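Local coordinates for protein muramidase (Trichobolus zukalii, PDB 6ZMV) that cleaves peptidoglycan as a fungal glycoside hydrolase family 25 muramidase (lysozyme), hydrolysing the glycan strands of bacterial cell walls, at residues V14-A19 with S43-G48; S102-L107 with V141-N146. All coordinates share one frame; numbering follows the deposited sequence.

How the interactions relate
Both interactions tie peripheral elements of one chain together across long gaps in sequence, and they lie on opposite sides of its centre. Interaction 1 packs helix 16-21 against helix 42-51, beside strands 2-7 and 26-33; interaction 2 bonds the loop between strand 93-95 and helix 109-127 to the end of helix 137-144. Their centres are about 34 Å apart and their nearest atoms about 22 Å, so neither touches the other. Along the chain, interaction 1 is complete before interaction 2 begins. The chemistry differs: an aromatic ring with one short side-chain hydrogen bond in the first, a covalent disulfide flanked by bridging waters in the second.

Interaction 1: residues V14-A19 with S43-G48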
loop_
_atom_site.group_PDB
_atom_site.type_symbol
_atom_site.label_atom_id
_atom_site.label_comp_id
_atom_site.label_asym_id
_atom_site.label_seq_id
_atom_site.Cartn_x
_atom_site.Cartn_y
_atom_site.Cartn_z
ATOM N N VAL A 14 2.963 -3.153 18.879
ATOM C CA VAL A 14 2.568 -4.377 18.126
ATOM C C VAL A 14 3.491 -5.540 18.527
ATOM O O VAL A 14 4.693 -5.332 18.482
ATOM C CB VAL A 14 2.579 -4.138 16.603
ATOM C CG1 VAL A 14 2.337 -5.427 15.850
ATOM C CG2 VAL A 14 1.493 -3.152 16.184
ATOM N N ASN A 15 2.946 -6.725 18.770
ATOM C CA ASN A 15 3.750 -7.932 19.018
ATOM C C ASN A 15 4.040 -8.585 17.679
ATOM O O ASN A 15 3.329 -9.477 17.218
ATOM C CB ASN A 15 2.980 -8.853 19.946
ATOM C CG ASN A 15 3.698 -10.106 20.376
ATOM O OD1 ASN A 15 3.122 -10.969 21.105
ATOM N ND2 ASN A 15 4.881 -10.266 19.889
ATOM N N TYR A 16 5.106 -8.130 17.049
ATOM C CA TYR A 16 5.460 -8.538 15.683
ATOM C C TYR A 16 5.683 -10.063 15.652
ATOM O O TYR A 16 5.298 -10.773 14.728
ATOM C CB TYR A 16 6.692 -7.839 15.150
ATOM C CG TYR A 16 6.633 -6.345 15.343
ATOM C CD1 TYR A 16 5.867 -5.536 14.527
ATOM C CD2 TYR A 16 7.282 -5.725 16.388
ATOM C CE1 TYR A 16 5.736 -4.168 14.760
ATOM C CE2 TYR A 16 7.151 -4.367 16.672
ATOM C CZ TYR A 16 6.330 -3.580 15.885
ATOM O OH TYR A 16 6.193 -2.282 16.202
ATOM N N ALA A 17 6.413 -10.547 16.653
ATOM C CA ALA A 17 6.747 -11.982 16.736
ATOM C C ALA A 17 5.495 -12.824 16.927
ATOM O O ALA A 17 5.362 -13.915 16.340
ATOM C CB ALA A 17 7.737 -12.254 17.827
ATOM N N GLY A 18 4.573 -12.326 17.737
ATOM C CA GLY A 18 3.297 -13.039 17.910
ATOM C C GLY A 18 2.552 -13.096 16.592
ATOM O O GLY A 18 1.980 -14.119 16.260
ATOM N N ALA A 19 2.539 -12.003 15.844
ATOM C CA ALA A 19 1.886 -11.980 14.526
ATOM C C ALA A 19 2.533 -13.044 13.627
ATOM O O ALA A 19 1.806 -13.858 13.035
ATOM C CB ALA A 19 1.978 -10.596 13.928
ATOM N N SER A 43 9.479 3.734 12.107
ATOM C CA SER A 43 10.788 3.068 12.306
ATOM C C SER A 43 10.628 1.955 13.348
ATOM O O SER A 43 11.245 0.863 13.219
ATOM C CB SER A 43 11.852 4.029 12.676
ATOM O OG SER A 43 12.091 4.919 11.612
ATOM N N THR A 44 9.842 2.188 14.386
ATOM C CA THR A 44 9.581 1.150 15.415
ATOM C C THR A 44 8.969 -0.077 14.755
ATOM O O THR A 44 9.436 -1.228 14.964
ATOM C CB THR A 44 8.627 1.632 16.509
ATOM O OG1 THR A 44 9.201 2.802 17.131
ATOM C CG2 THR A 44 8.203 0.594 17.534
ATOM N N HIS A 45 7.965 0.110 13.949
ATOM C CA HIS A 45 7.282 -0.998 13.284
ATOM C C HIS A 45 8.187 -1.664 12.276
ATOM O O HIS A 45 8.222 -2.905 12.185
ATOM C CB HIS A 45 6.016 -0.503 12.628
ATOM C CG HIS A 45 4.891 -0.122 13.511
ATOM N ND1 HIS A 45 4.666 -0.754 14.706
ATOM C CD2 HIS A 45 3.894 0.788 13.313
ATOM C CE1 HIS A 45 3.544 -0.252 15.247
ATOM N NE2 HIS A 45 3.026 0.718 14.402
ATOM N N TYR A 46 8.909 -0.906 11.486
ATOM C CA TYR A 46 9.771 -1.494 10.426
ATOM C C TYR A 46 10.898 -2.309 11.011
ATOM O O TYR A 46 11.116 -3.433 10.582
ATOM C CB TYR A 46 10.295 -0.348 9.556
ATOM C CG TYR A 46 10.709 -0.689 8.146
ATOM C CD1 TYR A 46 9.812 -0.607 7.096
ATOM C CD2 TYR A 46 12.007 -1.037 7.831
ATOM C CE1 TYR A 46 10.195 -0.783 5.784
ATOM C CE2 TYR A 46 12.412 -1.226 6.523
ATOM C CZ TYR A 46 11.502 -1.106 5.494
ATOM O OH TYR A 46 11.859 -1.204 4.178
ATOM N N THR A 47 11.500 -1.824 12.106
ATOM C CA THR A 47 12.581 -2.557 12.813
ATOM C C THR A 47 12.009 -3.821 13.441
ATOM O O THR A 47 12.596 -4.891 13.341
ATOM C CB THR A 47 13.201 -1.638 13.849
ATOM O OG1 THR A 47 13.763 -0.493 13.216
ATOM C CG2 THR A 47 14.240 -2.340 14.647
ATOM N N GLY A 48 10.897 -3.719 14.153
ATOM C CA GLY A 48 10.308 -4.869 14.824
ATOM C C GLY A 48 9.890 -5.913 13.827
ATOM O O GLY A 48 10.036 -7.127 14.067
#
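Tyr16 lays its ring against Gly48 and carries its hydroxyl on to His45. Gly48 CA sits over one face, 3.9 Å from the Tyr16 ring centroid and 26° off the normal, a CH-pi contact with CA displaced toward the rim at CD2. The fit is close: a side chain at Gly48 would run into Tyr16 CE2. Val14 O lies over the opposite face, 3.2 Å above the Tyr16 ring plane, so the ring is sandwiched between the Val14 carbonyl, just ahead of its own helix, and Gly48 of helix 42-51. At its edge, Tyr16 OH and His45 ND1 form a short 2.6 Å hydrogen bond. The two rings meet rim to rim, with planes at 73°. This is helix-to-helix packing on the outside of the GH25 barrel-like fold, where His45 reaches inward to Ile7 and Ile29 on neighbouring parallel strands and its NE2 bonds to Ser8 O. With both ring nitrogens engaged, the imidazole is held against rotation. An alanine in place of Tyr16 would probably leave His45 ND1 without this partner and open a gap over Gly48. On the buried side, Val14 CG2, anti to its carbonyl carbon, comes within 3.7 Å of His45 CE1. Toward solvent the contact thins: exposed Thr44 offers CG2 to Tyr16 OH at 3.8 Å, a peripheral touch beside the close-packed ring.

Interaction 2: residues S102-L107 with V141-N146; sequences SSCHGL and VECTGN
Cys104 and Cys143 each turn SG anti to the carbonyl carbon (chi1 -56° and -67°), and the two sulfurs join in a disulfide with a chi3 of -80°. The Cys104 SG to Cys143 SG bond is 2.0 Å long and spans CA atoms 5.3 Å apart. Cys104 stands in the overlap of two turns, a type I turn from Ser102 to His105 and a type I' turn from Cys104 to Leu107, while Cys143 lies near the end of helix 137-144. The bond thus staples the loop after strand 93-95 to that helix. Next to the disulfide, Glu142 CG lies 4.0 Å from Cys104 SG, and the chain is extended beyond it. Its carboxylate reaches Ser103 through a water, which donates to Glu142 OE2 at 2.5 Å and lies 2.6 Å from Ser103 OG. A second water donates to both carbonyls, at 2.7 Å to Leu107 O and 2.9 Å to Cys143 O. Ser103 O is hydrogen-bonded to Trp139 NE1 of the same helix, and Glu142 O to Gln109 NE2 of helix 109-127. No direct hydrogen bond joins 102-107 to 141-146; reduction of the disulfide would probably leave the loop to the water bridges and the Trp139 bond, weaker polar ties to the same helix.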
loop_
_atom_site.group_PDB
_atom_site.type_symbol
_atom_site.label_atom_id
_atom_site.label_comp_id
_atom_site.label_asym_id
_atom_site.label_seq_id
_atom_site.Cartn_x
_atom_site.Cartn_y
_atom_site.Cartn_z
ATOM N N SER A 102 -14.460 15.492 0.457
ATOM C CA SER A 102 -15.085 14.951 -0.752
ATOM C C SER A 102 -14.297 13.732 -1.184
ATOM O O SER A 102 -13.041 13.637 -1.040
ATOM C CB SER A 102 -15.229 15.925 -1.888
ATOM O OG SER A 102 -14.005 16.175 -2.512
ATOM N N SER A 103 -15.000 12.867 -1.861
ATOM C CA SER A 103 -14.466 11.517 -2.111
ATOM C C SER A 103 -13.139 11.620 -2.871
ATOM O O SER A 103 -12.177 10.913 -2.541
ATOM C CB SER A 103 -15.441 10.676 -2.857
ATOM O OG SER A 103 -16.612 10.492 -2.084
ATOM N N CYS A 104 -13.133 12.443 -3.918
ATOM C CA CYS A 104 -12.002 12.474 -4.856
ATOM C C CYS A 104 -11.094 13.693 -4.632
ATOM O O CYS A 104 -10.348 14.060 -5.545
ATOM C CB CYS A 104 -12.580 12.389 -6.253
ATOM S SG CYS A 104 -13.646 10.927 -6.503
ATOM N N HIS A 105 -11.160 14.305 -3.450
ATOM C CA HIS A 105 -10.216 15.366 -3.040
ATOM C C HIS A 105 -10.303 16.610 -3.945
ATOM O O HIS A 105 -9.370 17.420 -3.943
ATOM C CB HIS A 105 -8.769 14.855 -3.013
ATOM C CG HIS A 105 -8.587 13.693 -2.088
ATOM N ND1 HIS A 105 -7.863 13.803 -0.923
ATOM C CD2 HIS A 105 -8.930 12.379 -2.208
ATOM C CE1 HIS A 105 -7.776 12.614 -0.364
ATOM N NE2 HIS A 105 -8.481 11.741 -1.082
ATOM N N GLY A 106 -11.420 16.783 -4.632
ATOM C CA GLY A 106 -11.653 17.938 -5.489
ATOM C C GLY A 106 -11.065 17.815 -6.868
ATOM O O GLY A 106 -11.140 18.776 -7.646
ATOM N N LEU A 107 -10.479 16.671 -7.203
ATOM C CA LEU A 107 -9.872 16.479 -8.543
ATOM C C LEU A 107 -10.897 15.862 -9.493
ATOM O O LEU A 107 -11.578 14.892 -9.112
ATOM C CB LEU A 107 -8.615 15.622 -8.482
ATOM C CG LEU A 107 -7.316 16.240 -7.950
ATOM C CD1 LEU A 107 -7.387 16.661 -6.522
ATOM C CD2 LEU A 107 -6.113 15.368 -8.153
ATOM N N VAL A 141 -13.518 3.439 -9.216
ATOM C CA VAL A 141 -14.473 3.661 -10.302
ATOM C C VAL A 141 -14.802 5.163 -10.373
ATOM O O VAL A 141 -14.673 5.791 -11.452
ATOM C CB VAL A 141 -15.714 2.813 -10.142
ATOM C CG1 VAL A 141 -16.814 3.256 -11.096
ATOM C CG2 VAL A 141 -15.429 1.331 -10.262
ATOM N N GLU A 142 -15.239 5.760 -9.277
ATOM C CA GLU A 142 -15.693 7.177 -9.350
ATOM C C GLU A 142 -14.510 8.128 -9.536
ATOM O O GLU A 142 -14.606 9.055 -10.298
ATOM C CB GLU A 142 -16.390 7.550 -8.055
ATOM C CG GLU A 142 -16.784 9.009 -7.963
ATOM C CD GLU A 142 -17.573 9.424 -6.761
ATOM O OE1 GLU A 142 -18.049 10.564 -6.788
ATOM O OE2 GLU A 142 -17.517 8.733 -5.725
ATOM N N CYS A 143 -13.407 7.901 -8.852
ATOM C CA CYS A 143 -12.378 8.942 -8.735
ATOM C C CYS A 143 -11.398 8.895 -9.913
ATOM O O CYS A 143 -10.741 9.895 -10.210
ATOM C CB CYS A 143 -11.622 8.859 -7.410
ATOM S SG CYS A 143 -12.675 9.241 -5.996
ATOM N N THR A 144 -11.303 7.785 -10.620
ATOM C CA THR A 144 -10.385 7.662 -11.765
ATOM C C THR A 144 -11.198 7.387 -13.053
ATOM O O THR A 144 -10.539 7.266 -14.091
ATOM C CB THR A 144 -9.304 6.580 -11.579
ATOM O OG1 THR A 144 -9.858 5.282 -11.775
ATOM C CG2 THR A 144 -8.573 6.685 -10.256
ATOM N N GLY A 145 -12.542 7.231 -12.990
ATOM C CA GLY A 145 -13.261 6.771 -14.184
ATOM C C GLY A 145 -13.009 5.304 -14.474
ATOM O O GLY A 145 -13.059 4.881 -15.603
ATOM N N ASN A 146 -12.647 4.541 -13.454
ATOM C CA ASN A 146 -12.298 3.119 -13.569
ATOM C C ASN A 146 -11.115 2.947 -14.513
ATOM O O ASN A 146 -11.138 2.069 -15.390
ATOM C CB ASN A 146 -13.482 2.255 -14.002
ATOM C CG ASN A 146 -13.299 0.818 -13.543
ATOM O OD1 ASN A 146 -12.539 0.556 -12.598
ATOM N ND2 ASN A 146 -14.056 -0.077 -14.168
HETATM O O HOH W 1 -18.497 9.353 -3.505
HETATM O O HOH W 2 -12.206 12.282 -9.602
#